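Local structure of putative phenazine biosynthesis PhzC/PhzF protein (4DUN) at residues A[149-154]-A[176-181]; A[155-160]-A[186-191]; A[201-206]-A[225-230]; A[118-123]-A[210-215]; A[131-136]-A[167-172]. The protein probably acts as an isomerase of the PhzF family, which is related to diaminopimelate epimerase; its exact substrate and reaction are not assigned. All blocks are in the same frame, centred on the assembly; numbering follows the deposited sequence.

Contact 1 (A[149-154]-A[176-181]); sequences LLLNSE and IIITAQ
Leu149 is held through both its N-H and its carbonyl. Its N donates to Ile177 O at 2.8 Å, and its O accepts from Thr179 N at 2.9 Å. A third bond follows where the strand ends: Leu151 N meets Thr179 O at 2.8 Å, nearly along the C=O axis. This ladder is the parallel pairing of strands 147-150 and 176-181 in the second half of the diaminopimelate-epimerase-like fold. Beside it, the Leu149 side chain crosses Ile176 and Ile178 obliquely, with CD1 4.0 Å from the CG2 of each. Leu151 CD1 reaches Ile178 CB at 4.0 Å. Beyond Leu151 the chains part. Ala180 CB packs against Ser153 O at 3.4 Å, and one water links Glu154 N to Gln181 O. A second water takes the N-H of Gln181 and gives a weak bond to Leu151 O. Further out, Ser153 OG accepts from Glu156 N and N-caps helix 154-159. On the other face of the strands, Thr179 OG1 is bonded to Val188 O and Trp214 NE1.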
# COMPACT_ATOMS: atom_id res chain seq x y z
N LEU A 149 -24.58 7.36 -12.63
CA LEU A 149 -24.68 8.65 -13.31
C LEU A 149 -24.31 8.49 -14.76
O LEU A 149 -23.16 8.18 -15.09
CB LEU A 149 -23.79 9.73 -12.64
CG LEU A 149 -23.93 9.90 -11.10
CD1 LEU A 149 -22.90 10.89 -10.56
CD2 LEU A 149 -25.35 10.30 -10.71
N LEU A 150 -25.30 8.66 -15.64
CA LEU A 150 -25.06 8.58 -17.07
C LEU A 150 -24.51 9.91 -17.55
O LEU A 150 -25.20 10.93 -17.48
CB LEU A 150 -26.33 8.17 -17.84
CG LEU A 150 -26.21 8.21 -19.38
CD1 LEU A 150 -25.34 7.06 -19.90
CD2 LEU A 150 -27.56 8.22 -20.04
N LEU A 151 -23.27 9.91 -18.07
CA LEU A 151 -22.67 11.13 -18.61
C LEU A 151 -22.83 11.14 -20.13
O LEU A 151 -23.22 10.13 -20.70
CB LEU A 151 -21.21 11.28 -18.18
CG LEU A 151 -20.93 11.27 -16.65
CD1 LEU A 151 -19.46 11.65 -16.36
CD2 LEU A 151 -21.85 12.24 -15.87
N ASN A 152 -22.59 12.29 -20.78
CA ASN A 152 -22.85 12.47 -22.21
C ASN A 152 -21.75 11.94 -23.14
O ASN A 152 -21.98 11.89 -24.35
CB ASN A 152 -23.12 13.94 -22.50
CG ASN A 152 -24.49 14.36 -22.04
OD1 ASN A 152 -25.52 13.85 -22.50
ND2 ASN A 152 -24.56 15.30 -21.10
N SER A 153 -20.58 11.56 -22.62
CA SER A 153 -19.49 11.04 -23.47
C SER A 153 -18.42 10.33 -22.64
O SER A 153 -18.32 10.56 -21.45
CB SER A 153 -18.82 12.18 -24.24
OG SER A 153 -18.06 13.02 -23.37
N GLU A 154 -17.55 9.57 -23.31
CA GLU A 154 -16.39 8.95 -22.69
C GLU A 154 -15.47 10.07 -22.15
O GLU A 154 -14.97 9.95 -21.03
CB GLU A 154 -15.66 8.06 -23.70
CG GLU A 154 -14.37 7.48 -23.16
CD GLU A 154 -13.70 6.47 -24.06
OE1 GLU A 154 -12.60 6.77 -24.57
OE2 GLU A 154 -14.26 5.37 -24.24
N ILE A 176 -20.32 5.21 -6.13
CA ILE A 176 -20.80 6.15 -7.13
C ILE A 176 -20.19 5.75 -8.46
O ILE A 176 -18.96 5.74 -8.61
CB ILE A 176 -20.46 7.64 -6.77
CG1 ILE A 176 -20.85 8.02 -5.30
CG2 ILE A 176 -21.02 8.61 -7.81
CD1 ILE A 176 -22.36 7.87 -4.89
N ILE A 177 -21.06 5.44 -9.42
CA ILE A 177 -20.66 5.02 -10.76
C ILE A 177 -20.95 6.14 -11.76
O ILE A 177 -22.05 6.71 -11.75
CB ILE A 177 -21.42 3.72 -11.17
CG1 ILE A 177 -21.15 2.52 -10.22
CG2 ILE A 177 -21.16 3.33 -12.66
CD1 ILE A 177 -22.15 1.39 -10.39
N ILE A 178 -19.99 6.42 -12.65
CA ILE A 178 -20.21 7.31 -13.78
C ILE A 178 -20.06 6.43 -15.02
O ILE A 178 -19.20 5.55 -15.04
CB ILE A 178 -19.33 8.59 -13.78
CG1 ILE A 178 -17.82 8.26 -13.82
CG2 ILE A 178 -19.70 9.52 -12.61
CD1 ILE A 178 -16.89 9.49 -14.05
N THR A 179 -20.94 6.58 -16.01
CA THR A 179 -20.89 5.69 -17.18
C THR A 179 -21.25 6.45 -18.45
O THR A 179 -21.95 7.45 -18.39
CB THR A 179 -21.82 4.45 -16.96
OG1 THR A 179 -21.62 3.50 -18.00
CG2 THR A 179 -23.31 4.82 -16.91
N ALA A 180 -20.76 5.96 -19.62
CA ALA A 180 -21.09 6.54 -20.93
C ALA A 180 -20.78 5.53 -22.01
O ALA A 180 -20.16 4.50 -21.70
CB ALA A 180 -20.29 7.82 -21.17
N GLN A 181 -21.21 5.78 -23.26
CA GLN A 181 -20.83 4.88 -24.36
C GLN A 181 -19.31 5.00 -24.58
O GLN A 181 -18.75 6.08 -24.38
CB GLN A 181 -21.57 5.26 -25.65
CG GLN A 181 -22.87 4.53 -25.84
CD GLN A 181 -23.45 4.82 -27.19
OE1 GLN A 181 -23.05 4.24 -28.21
NE2 GLN A 181 -24.40 5.73 -27.23
O HOH W 1 -22.86 8.26 -23.49
O HOH W 2 -18.53 8.43 -25.85

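Contact 2 (A[155-160]-A[186-191])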
# COMPACT_ATOMS: atom_id res chain seq x y z
N GLN A 155 -15.33 11.19 -22.91
CA GLN A 155 -14.52 12.33 -22.48
C GLN A 155 -14.99 12.86 -21.12
O GLN A 155 -14.15 13.14 -20.26
CB GLN A 155 -14.53 13.47 -23.53
CG GLN A 155 -13.41 14.49 -23.30
CD GLN A 155 -12.04 13.83 -23.28
OE1 GLN A 155 -11.63 13.17 -24.24
NE2 GLN A 155 -11.32 13.96 -22.17
N GLU A 156 -16.31 12.96 -20.90
CA GLU A 156 -16.85 13.46 -19.62
C GLU A 156 -16.51 12.49 -18.47
O GLU A 156 -16.17 12.95 -17.37
CB GLU A 156 -18.36 13.71 -19.70
CG GLU A 156 -18.70 15.01 -20.40
CD GLU A 156 -20.15 15.44 -20.28
OE1 GLU A 156 -20.96 14.67 -19.69
OE2 GLU A 156 -20.48 16.55 -20.73
N VAL A 157 -16.51 11.18 -18.76
CA VAL A 157 -16.13 10.13 -17.78
C VAL A 157 -14.65 10.33 -17.42
O VAL A 157 -14.32 10.39 -16.24
CB VAL A 157 -16.46 8.70 -18.30
CG1 VAL A 157 -15.84 7.62 -17.41
CG2 VAL A 157 -17.98 8.51 -18.39
N ILE A 158 -13.77 10.49 -18.43
CA ILE A 158 -12.33 10.73 -18.23
C ILE A 158 -12.11 12.03 -17.41
O ILE A 158 -11.28 12.05 -16.51
CB ILE A 158 -11.59 10.78 -19.60
CG1 ILE A 158 -11.67 9.42 -20.34
CG2 ILE A 158 -10.11 11.23 -19.45
CD1 ILE A 158 -11.33 9.49 -21.84
N ASN A 159 -12.85 13.12 -17.74
CA ASN A 159 -12.69 14.44 -17.11
C ASN A 159 -13.08 14.51 -15.64
O ASN A 159 -12.59 15.39 -14.92
CB ASN A 159 -13.50 15.49 -17.87
CG ASN A 159 -12.94 15.82 -19.23
OD1 ASN A 159 -11.84 15.40 -19.60
ND2 ASN A 159 -13.68 16.60 -20.00
N TYR A 160 -14.00 13.64 -15.21
CA TYR A 160 -14.52 13.69 -13.85
C TYR A 160 -13.41 13.56 -12.80
O TYR A 160 -12.53 12.72 -12.93
CB TYR A 160 -15.56 12.59 -13.68
CG TYR A 160 -16.35 12.68 -12.40
CD1 TYR A 160 -15.96 11.97 -11.26
CD2 TYR A 160 -17.55 13.39 -12.34
CE1 TYR A 160 -16.69 12.04 -10.08
CE2 TYR A 160 -18.31 13.43 -11.18
CZ TYR A 160 -17.88 12.75 -10.05
OH TYR A 160 -18.64 12.77 -8.90
N ASP A 186 -17.91 -0.88 -25.99
CA ASP A 186 -19.35 -0.62 -26.02
C ASP A 186 -19.73 0.45 -25.01
O ASP A 186 -20.51 1.35 -25.33
CB ASP A 186 -20.16 -1.90 -25.78
CG ASP A 186 -20.00 -2.85 -26.93
OD1 ASP A 186 -20.61 -2.60 -27.99
OD2 ASP A 186 -19.21 -3.80 -26.80
N PHE A 187 -19.18 0.34 -23.78
CA PHE A 187 -19.44 1.31 -22.73
C PHE A 187 -18.26 1.40 -21.81
O PHE A 187 -17.39 0.53 -21.82
CB PHE A 187 -20.74 1.01 -21.96
CG PHE A 187 -20.80 -0.29 -21.19
CD1 PHE A 187 -21.30 -1.45 -21.77
CD2 PHE A 187 -20.42 -0.34 -19.85
CE1 PHE A 187 -21.44 -2.62 -21.04
CE2 PHE A 187 -20.55 -1.51 -19.10
CZ PHE A 187 -21.05 -2.65 -19.71
N VAL A 188 -18.24 2.48 -21.01
CA VAL A 188 -17.16 2.74 -20.07
C VAL A 188 -17.75 3.14 -18.75
O VAL A 188 -18.89 3.60 -18.69
CB VAL A 188 -16.16 3.83 -20.58
CG1 VAL A 188 -15.44 3.39 -21.85
CG2 VAL A 188 -16.85 5.20 -20.78
N SER A 189 -16.95 3.02 -17.69
CA SER A 189 -17.37 3.47 -16.35
C SER A 189 -16.15 3.72 -15.48
O SER A 189 -15.03 3.35 -15.83
CB SER A 189 -18.31 2.47 -15.67
OG SER A 189 -17.62 1.30 -15.26
N ARG A 190 -16.38 4.43 -14.40
CA ARG A 190 -15.45 4.66 -13.30
C ARG A 190 -16.26 4.49 -12.03
O ARG A 190 -17.45 4.84 -12.00
CB ARG A 190 -14.75 6.02 -13.38
CG ARG A 190 -13.72 6.10 -14.51
CD ARG A 190 -13.25 7.51 -14.71
NE ARG A 190 -12.39 7.94 -13.61
CZ ARG A 190 -12.08 9.21 -13.36
NH1 ARG A 190 -12.55 10.19 -14.13
NH2 ARG A 190 -11.29 9.50 -12.33
N TYR A 191 -15.66 3.87 -11.02
CA TYR A 191 -16.34 3.55 -9.77
C TYR A 191 -15.60 4.21 -8.61
O TYR A 191 -14.41 3.96 -8.42
CB TYR A 191 -16.42 2.02 -9.60
CG TYR A 191 -17.24 1.54 -8.43
CD1 TYR A 191 -16.70 1.51 -7.14
CD2 TYR A 191 -18.51 1.00 -8.61
CE1 TYR A 191 -17.45 1.03 -6.06
CE2 TYR A 191 -19.26 0.53 -7.54
CZ TYR A 191 -18.73 0.55 -6.26
OH TYR A 191 -19.47 0.08 -5.20
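Helix 154-159 lies on strand 187-193, with the axes of 155-159 and 187-191 8.7 Å apart and nearly parallel at 16°. The polar work falls to Arg190. Its chain bends at chi3 (71°) and brings NH1 to the C-terminal end of the helix. NH1 donates to Val157 O at 2.8 Å, with the acceptor in the guanidinium plane. It also donates to Tyr160 O at 2.8 Å, where it sits on a lone pair of the carbonyl. So two carbonyls near the helix end are satisfied by one nitrogen. NE is used as well, in a salt bridge to Glu199 OE2. The Tyr160 hydroxyl bonds to Ile134 O. On the outer side of the helix, Gln155 NE2 donates to Asn159 OD1 at 3.0 Å, from above that carbonyl's plane. The apolar part is small. Val157 CG1 lies 3.7 Å from Arg190 CD, the two side chains running alongside and pointing opposite ways. Val157 CG2 meets Val188 CG2 at 4.2 Å. Arg190 is buried, but Glu199 and the carbonyl end of the helix face its charge. These neighbours probably compensate the buried positive charge.

Contact 3 (A[201-206]-A[225-230]); sequences PVTGSS and AAQLSN. With SO4 (sulfate ion), chain B.
The tight part of this contact is built round the amide of Gln227. The side chain leaves strand 222-227 with CG anti to the backbone N (chi1 -170°) and meets Thr203 twice. Gln227 OE1 accepts from Thr203 N at 2.8 Å, the donor standing above the carbonyl plane. Gln227 NE2 donates to Thr203 OG1 at 3.0 Å, almost straight and in the amide plane. Asp200 supports both atoms of that second bond: its O takes a bond from NE2, and its OD2 bonds to Thr203 OG1. Nearby, Ser229 OG donates to a lone pair of Pro201 O at 2.7 Å. Toward Ser206 the segments do not meet directly. A water bridges Gln227 OE1 and Ser206 OG. Gly204 and Ser205 turn to a sulfate, probably from the crystallisation liquor, instead of to 225-230. Its O4 accepts from Gly204 N at 3.0 Å. Its O3 takes Ser205 N at 2.8 Å and Ser205 OG at 2.7 Å. Glu47, the predicted active-site residue, has its side chain about 7 Å from that of Pro201. The loop runs from strand 198-200 into helix 207-218, while Gln227 reaches it from a strand lying between 187-193 and 233-239.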
# COMPACT_ATOMS: atom_id res chain seq x y z
N PRO A 201 -9.96 0.43 -9.13
CA PRO A 201 -9.35 0.19 -10.46
C PRO A 201 -10.29 -0.55 -11.43
O PRO A 201 -10.44 -0.12 -12.57
CB PRO A 201 -8.10 -0.64 -10.12
CG PRO A 201 -7.75 -0.19 -8.71
CD PRO A 201 -9.11 -0.11 -8.05
N VAL A 202 -10.89 -1.67 -10.99
CA VAL A 202 -11.83 -2.47 -11.80
C VAL A 202 -12.87 -3.04 -10.87
O VAL A 202 -12.52 -3.62 -9.83
CB VAL A 202 -11.20 -3.60 -12.68
CG1 VAL A 202 -12.18 -4.02 -13.78
CG2 VAL A 202 -9.87 -3.20 -13.29
N THR A 203 -14.15 -2.89 -11.22
CA THR A 203 -15.25 -3.37 -10.39
C THR A 203 -16.12 -4.37 -11.16
O THR A 203 -16.75 -4.00 -12.15
CB THR A 203 -16.11 -2.16 -9.93
OG1 THR A 203 -15.27 -1.08 -9.51
CG2 THR A 203 -17.12 -2.54 -8.81
N GLY A 204 -16.15 -5.61 -10.71
CA GLY A 204 -17.00 -6.60 -11.37
C GLY A 204 -18.48 -6.40 -11.10
O GLY A 204 -19.29 -6.42 -12.02
N SER A 205 -18.86 -6.17 -9.83
CA SER A 205 -20.27 -6.13 -9.39
C SER A 205 -21.09 -4.95 -9.95
O SER A 205 -22.30 -5.10 -10.10
CB SER A 205 -20.38 -6.17 -7.87
OG SER A 205 -19.69 -5.10 -7.25
N SER A 206 -20.45 -3.82 -10.29
CA SER A 206 -21.16 -2.70 -10.96
C SER A 206 -21.73 -3.18 -12.31
O SER A 206 -22.76 -2.68 -12.77
CB SER A 206 -20.19 -1.55 -11.19
OG SER A 206 -19.09 -2.00 -11.97
N ALA A 225 -16.55 -3.78 -22.10
CA ALA A 225 -16.58 -2.58 -21.27
C ALA A 225 -15.18 -2.25 -20.80
O ALA A 225 -14.34 -3.14 -20.63
CB ALA A 225 -17.48 -2.81 -20.06
N ALA A 226 -14.94 -0.98 -20.57
CA ALA A 226 -13.67 -0.53 -20.00
C ALA A 226 -13.97 0.20 -18.72
O ALA A 226 -15.00 0.87 -18.61
CB ALA A 226 -12.91 0.37 -20.99
N GLN A 227 -13.10 0.05 -17.74
CA GLN A 227 -13.17 0.81 -16.50
C GLN A 227 -12.01 1.78 -16.61
O GLN A 227 -10.86 1.33 -16.67
CB GLN A 227 -13.13 -0.07 -15.24
CG GLN A 227 -13.46 0.78 -14.01
CD GLN A 227 -14.12 0.01 -12.90
OE1 GLN A 227 -14.91 -0.92 -13.13
NE2 GLN A 227 -13.83 0.41 -11.66
N LEU A 228 -12.32 3.08 -16.75
CA LEU A 228 -11.33 4.10 -17.05
C LEU A 228 -10.66 4.70 -15.81
O LEU A 228 -10.55 5.92 -15.67
CB LEU A 228 -11.97 5.18 -17.96
CG LEU A 228 -12.49 4.68 -19.32
CD1 LEU A 228 -13.09 5.83 -20.12
CD2 LEU A 228 -11.37 3.95 -20.15
N SER A 229 -10.16 3.82 -14.94
CA SER A 229 -9.36 4.20 -13.78
C SER A 229 -7.94 4.47 -14.29
O SER A 229 -7.65 4.14 -15.45
CB SER A 229 -9.35 3.07 -12.76
OG SER A 229 -8.89 1.88 -13.39
N ASN A 230 -7.05 5.00 -13.44
CA ASN A 230 -5.64 5.25 -13.75
C ASN A 230 -4.99 3.97 -14.32
O ASN A 230 -4.40 4.00 -15.39
CB ASN A 230 -4.90 5.72 -12.47
CG ASN A 230 -3.45 6.08 -12.66
OD1 ASN A 230 -3.02 6.55 -13.72
ND2 ASN A 230 -2.66 5.88 -11.61
S SO4 B . -16.48 -7.12 -7.52
O1 SO4 B . -16.13 -7.33 -6.13
O2 SO4 B . -17.36 -8.20 -8.03
O3 SO4 B . -17.16 -5.87 -7.60
O4 SO4 B . -15.26 -7.12 -8.31
O HOH W 3 -17.53 -0.01 -12.74

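Contact 4 (A[118-123]-A[210-215]); sequences EIMPIE and LIPYWS
Glu118 lies along the ring of Pro212, the two side chains pointing opposite ways. Its CG is 3.7 Å from Pro212 CB, and its OE2 touches the same CB at 3.4 Å. Pro212 belongs to helix 207-218, the helix wrapped by strands in the second half of the diaminopimelate-epimerase-like fold. As a proline it has no N-H for the turn before, and the helix is kinked there. The chain at 118-123 crosses this place on its way to strand 122-123. Met120 runs out with CG anti to the backbone N (chi1 -179°), then bends at chi2 (64°). This lays SD beside the helix backbone, 3.7 Å from Tyr213 N. SD also packs on Pro212 CB at 3.9 Å. Polar ties lie just outside, where Ile119 O takes a bond from Asn209 ND2 and the Ile119 backbone is hydrogen-bonded to that of Cys208. Pro121 CD rests more loosely, 4.4 Å from Tyr213 CB. The methyl CE of Met120 comes to the edge of the Tyr213 ring, near its plane, 4.1 Å from CD1.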
# COMPACT_ATOMS: atom_id res chain seq x y z
N GLU A 118 -28.35 -10.59 -12.79
CA GLU A 118 -28.65 -9.43 -13.62
C GLU A 118 -29.50 -8.49 -12.78
O GLU A 118 -30.47 -8.94 -12.17
CB GLU A 118 -29.37 -9.86 -14.91
CG GLU A 118 -29.74 -8.68 -15.79
CD GLU A 118 -30.01 -9.07 -17.23
OE1 GLU A 118 -30.95 -9.86 -17.45
OE2 GLU A 118 -29.26 -8.61 -18.12
N ILE A 119 -29.10 -7.22 -12.66
CA ILE A 119 -29.85 -6.28 -11.82
C ILE A 119 -30.11 -4.99 -12.60
O ILE A 119 -29.34 -4.04 -12.49
CB ILE A 119 -29.13 -6.00 -10.46
CG1 ILE A 119 -28.73 -7.29 -9.70
CG2 ILE A 119 -29.97 -5.08 -9.55
CD1 ILE A 119 -27.66 -7.09 -8.59
N MET A 120 -31.22 -4.93 -13.36
CA MET A 120 -31.56 -3.71 -14.10
C MET A 120 -31.84 -2.58 -13.09
O MET A 120 -32.72 -2.76 -12.23
CB MET A 120 -32.77 -3.94 -15.04
CG MET A 120 -33.16 -2.69 -15.85
SD MET A 120 -31.86 -2.18 -17.02
CE MET A 120 -32.56 -0.74 -17.66
N PRO A 121 -31.06 -1.46 -13.13
CA PRO A 121 -31.30 -0.40 -12.15
C PRO A 121 -32.54 0.39 -12.51
O PRO A 121 -33.01 0.29 -13.65
CB PRO A 121 -30.04 0.46 -12.24
CG PRO A 121 -29.60 0.32 -13.68
CD PRO A 121 -29.95 -1.11 -14.05
N ILE A 122 -33.04 1.18 -11.56
CA ILE A 122 -34.25 1.97 -11.74
C ILE A 122 -33.88 3.44 -11.86
O ILE A 122 -33.11 3.95 -11.03
CB ILE A 122 -35.25 1.72 -10.57
CG1 ILE A 122 -35.81 0.26 -10.64
CG2 ILE A 122 -36.39 2.77 -10.58
CD1 ILE A 122 -36.80 -0.09 -9.56
N GLU A 123 -34.49 4.14 -12.85
CA GLU A 123 -34.30 5.58 -13.05
C GLU A 123 -34.88 6.36 -11.88
O GLU A 123 -36.00 6.08 -11.46
CB GLU A 123 -34.94 6.04 -14.37
CG GLU A 123 -34.59 7.46 -14.78
CD GLU A 123 -35.05 7.88 -16.16
OE1 GLU A 123 -35.94 7.22 -16.73
OE2 GLU A 123 -34.54 8.91 -16.65
N LEU A 210 -24.69 -2.39 -15.05
CA LEU A 210 -24.26 -1.77 -16.30
C LEU A 210 -24.57 -2.63 -17.50
O LEU A 210 -24.98 -2.09 -18.53
CB LEU A 210 -22.76 -1.40 -16.27
CG LEU A 210 -22.36 -0.30 -15.26
CD1 LEU A 210 -20.84 -0.18 -15.17
CD2 LEU A 210 -23.01 1.08 -15.62
N ILE A 211 -24.44 -3.97 -17.37
CA ILE A 211 -24.70 -4.89 -18.48
C ILE A 211 -26.19 -4.82 -18.90
O ILE A 211 -26.41 -4.52 -20.08
CB ILE A 211 -24.23 -6.33 -18.20
CG1 ILE A 211 -22.67 -6.38 -18.11
CG2 ILE A 211 -24.78 -7.31 -19.25
CD1 ILE A 211 -22.12 -7.73 -17.57
N PRO A 212 -27.23 -5.07 -18.03
CA PRO A 212 -28.62 -4.96 -18.53
C PRO A 212 -28.93 -3.57 -19.04
O PRO A 212 -29.63 -3.43 -20.05
CB PRO A 212 -29.48 -5.31 -17.30
CG PRO A 212 -28.57 -5.10 -16.11
CD PRO A 212 -27.20 -5.48 -16.61
N TYR A 213 -28.40 -2.54 -18.39
CA TYR A 213 -28.66 -1.18 -18.86
C TYR A 213 -28.12 -0.87 -20.26
O TYR A 213 -28.85 -0.38 -21.10
CB TYR A 213 -28.13 -0.13 -17.88
CG TYR A 213 -28.27 1.25 -18.45
CD1 TYR A 213 -29.47 1.92 -18.39
CD2 TYR A 213 -27.22 1.85 -19.10
CE1 TYR A 213 -29.62 3.18 -18.95
CE2 TYR A 213 -27.34 3.10 -19.66
CZ TYR A 213 -28.54 3.77 -19.59
OH TYR A 213 -28.65 5.01 -20.16
N TRP A 214 -26.86 -1.21 -20.52
CA TRP A 214 -26.29 -0.96 -21.85
C TRP A 214 -26.76 -1.98 -22.87
O TRP A 214 -26.88 -1.64 -24.05
CB TRP A 214 -24.76 -0.88 -21.77
CG TRP A 214 -24.28 0.40 -21.14
CD1 TRP A 214 -23.72 0.56 -19.91
CD2 TRP A 214 -24.39 1.72 -21.70
NE1 TRP A 214 -23.40 1.88 -19.70
CE2 TRP A 214 -23.83 2.62 -20.76
CE3 TRP A 214 -24.89 2.23 -22.91
CZ2 TRP A 214 -23.77 4.00 -20.99
CZ3 TRP A 214 -24.84 3.60 -23.13
CH2 TRP A 214 -24.26 4.46 -22.20
N SER A 215 -27.09 -3.22 -22.43
CA SER A 215 -27.65 -4.23 -23.33
C SER A 215 -28.95 -3.70 -23.99
O SER A 215 -29.11 -3.87 -25.19
CB SER A 215 -27.96 -5.52 -22.59
OG SER A 215 -28.59 -6.44 -23.47

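Contact 5 (A[131-136]-A[167-172]); sequences ANLIGC and LRKLTD
Ile134 O is the best-held polar atom here, gripped by one bond, from the hydroxyl of Tyr160 outside the two segments. Within 167-172, Leu170 N bonds to Leu167 O at 3.0 Å and closes a type I turn. The turn offers Lys169 and Leu170 to the end of helix 128-133. Between the segments the contact is apolar, and Leu133 carries most of it. Its side chain enters between Lys169 and Leu170. CD1 lies 3.8 Å from Lys169 CB, and CD2 lies 3.8 Å from Lys169 CD, the two chains crossing at about a right angle. Lys169 thus packs with its aliphatic part, while NZ is bonded to Gln166 OE1. Leu133 and Leu170 lie side by side and head in opposing directions, with Leu133 CD1 3.9 Å from Leu170 CD2. Ile134 has CG1 in the crowded position between N and the carbonyl carbon (chi1 57°). Its CG2 is beside the backbone N and meets Leu170 CD1 at 3.9 Å. Leu167 CD2 rests against Leu133 O at 3.6 Å. The contact joins the end of helix 128-133 to the turn after helix 164-167. Beneath them, Ile134 packs on Leu147 and Leu149 of strand 147-150, while Leu167 and Leu170 pack on Ile176 of strand 176-181.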
# COMPACT_ATOMS: atom_id res chain seq x y z
N ALA A 131 -28.29 16.52 -6.05
CA ALA A 131 -27.79 16.99 -7.35
C ALA A 131 -26.55 17.88 -7.19
O ALA A 131 -25.73 17.96 -8.11
CB ALA A 131 -28.88 17.75 -8.09
N ASN A 132 -26.42 18.57 -6.04
CA ASN A 132 -25.27 19.41 -5.73
C ASN A 132 -24.11 18.57 -5.16
O ASN A 132 -22.98 19.06 -5.14
CB ASN A 132 -25.66 20.54 -4.77
CG ASN A 132 -26.47 21.65 -5.42
OD1 ASN A 132 -26.54 21.78 -6.66
ND2 ASN A 132 -27.07 22.51 -4.60
N LEU A 133 -24.36 17.32 -4.71
CA LEU A 133 -23.29 16.49 -4.15
C LEU A 133 -22.57 15.62 -5.20
O LEU A 133 -21.45 15.18 -4.94
CB LEU A 133 -23.83 15.56 -3.04
CG LEU A 133 -24.46 16.24 -1.81
CD1 LEU A 133 -25.24 15.24 -0.99
CD2 LEU A 133 -23.42 17.00 -0.98
N ILE A 134 -23.21 15.37 -6.36
CA ILE A 134 -22.65 14.47 -7.39
C ILE A 134 -21.50 15.09 -8.21
O ILE A 134 -20.74 14.34 -8.83
CB ILE A 134 -23.74 13.88 -8.32
CG1 ILE A 134 -24.57 14.98 -9.02
CG2 ILE A 134 -24.62 12.87 -7.54
CD1 ILE A 134 -25.46 14.46 -10.13
N GLY A 135 -21.37 16.42 -8.20
CA GLY A 135 -20.28 17.12 -8.87
C GLY A 135 -20.24 17.01 -10.38
O GLY A 135 -19.15 16.96 -10.97
N CYS A 136 -21.42 16.93 -11.01
CA CYS A 136 -21.60 16.85 -12.47
C CYS A 136 -23.07 17.04 -12.79
O CYS A 136 -23.90 17.06 -11.87
CB CYS A 136 -21.06 15.53 -13.03
SG CYS A 136 -21.96 14.06 -12.45
N LEU A 167 -19.19 13.29 -2.00
CA LEU A 167 -19.73 11.97 -2.34
C LEU A 167 -20.07 11.15 -1.08
O LEU A 167 -21.05 10.41 -1.10
CB LEU A 167 -18.77 11.20 -3.27
CG LEU A 167 -18.52 11.81 -4.67
CD1 LEU A 167 -17.52 10.96 -5.45
CD2 LEU A 167 -19.82 11.99 -5.46
N ARG A 168 -19.32 11.33 0.03
CA ARG A 168 -19.61 10.64 1.29
C ARG A 168 -20.99 11.02 1.86
O ARG A 168 -21.55 10.26 2.64
CB ARG A 168 -18.53 10.94 2.33
CG ARG A 168 -17.36 9.99 2.26
CD ARG A 168 -16.44 10.10 3.47
NE ARG A 168 -15.71 11.37 3.51
CZ ARG A 168 -14.58 11.63 2.86
NH1 ARG A 168 -14.04 10.71 2.06
NH2 ARG A 168 -13.98 12.80 3.01
N LYS A 169 -21.52 12.20 1.46
CA LYS A 169 -22.82 12.70 1.92
C LYS A 169 -23.99 12.00 1.20
O LYS A 169 -25.13 12.14 1.65
CB LYS A 169 -22.90 14.23 1.78
CG LYS A 169 -21.98 14.98 2.74
CD LYS A 169 -21.98 16.48 2.48
CE LYS A 169 -20.85 17.18 3.20
NZ LYS A 169 -20.82 18.63 2.90
N LEU A 170 -23.71 11.23 0.12
CA LEU A 170 -24.71 10.45 -0.62
C LEU A 170 -24.81 9.05 0.02
O LEU A 170 -24.43 8.04 -0.59
CB LEU A 170 -24.36 10.36 -2.13
CG LEU A 170 -24.30 11.68 -2.91
CD1 LEU A 170 -23.44 11.52 -4.13
CD2 LEU A 170 -25.70 12.16 -3.30
N THR A 171 -25.30 9.02 1.28
CA THR A 171 -25.40 7.84 2.16
C THR A 171 -26.37 6.74 1.68
O THR A 171 -26.30 5.63 2.19
CB THR A 171 -25.80 8.28 3.58
OG1 THR A 171 -26.98 9.08 3.53
CG2 THR A 171 -24.68 9.03 4.30
N ASP A 172 -27.25 7.04 0.71
CA ASP A 172 -28.20 6.06 0.18
C ASP A 172 -27.54 4.97 -0.68
O ASP A 172 -28.18 3.95 -0.94
CB ASP A 172 -29.30 6.76 -0.64
CG ASP A 172 -30.64 6.90 0.04
OD1 ASP A 172 -30.72 6.69 1.28
OD2 ASP A 172 -31.62 7.25 -0.66

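In the fold
Contacts 1, 2, 3 and 5 are buried; contact 4 is partly buried. Contacts 1 and 2 share neighbouring strands, 176-181 and 187-193. Contact 1 is backbone pairing; contact 2 sets a helix on the same strands, mainly through one buried arginine, with Val157 packed beside it. Strand 187-193 also pairs with 222-227, which brings in contact 3. That contact lies nearest the centre of the chain and is the most polar, close to the predicted active site. Contact 4 is apolar. Its helix meets contact 1 through Trp214 and Thr179, and contact 2 through Phe187. Contact 5, farthest from the centre, is also apolar; it packs on contact 1 and reaches contact 2 through Tyr160, but does not touch contacts 3 or 4.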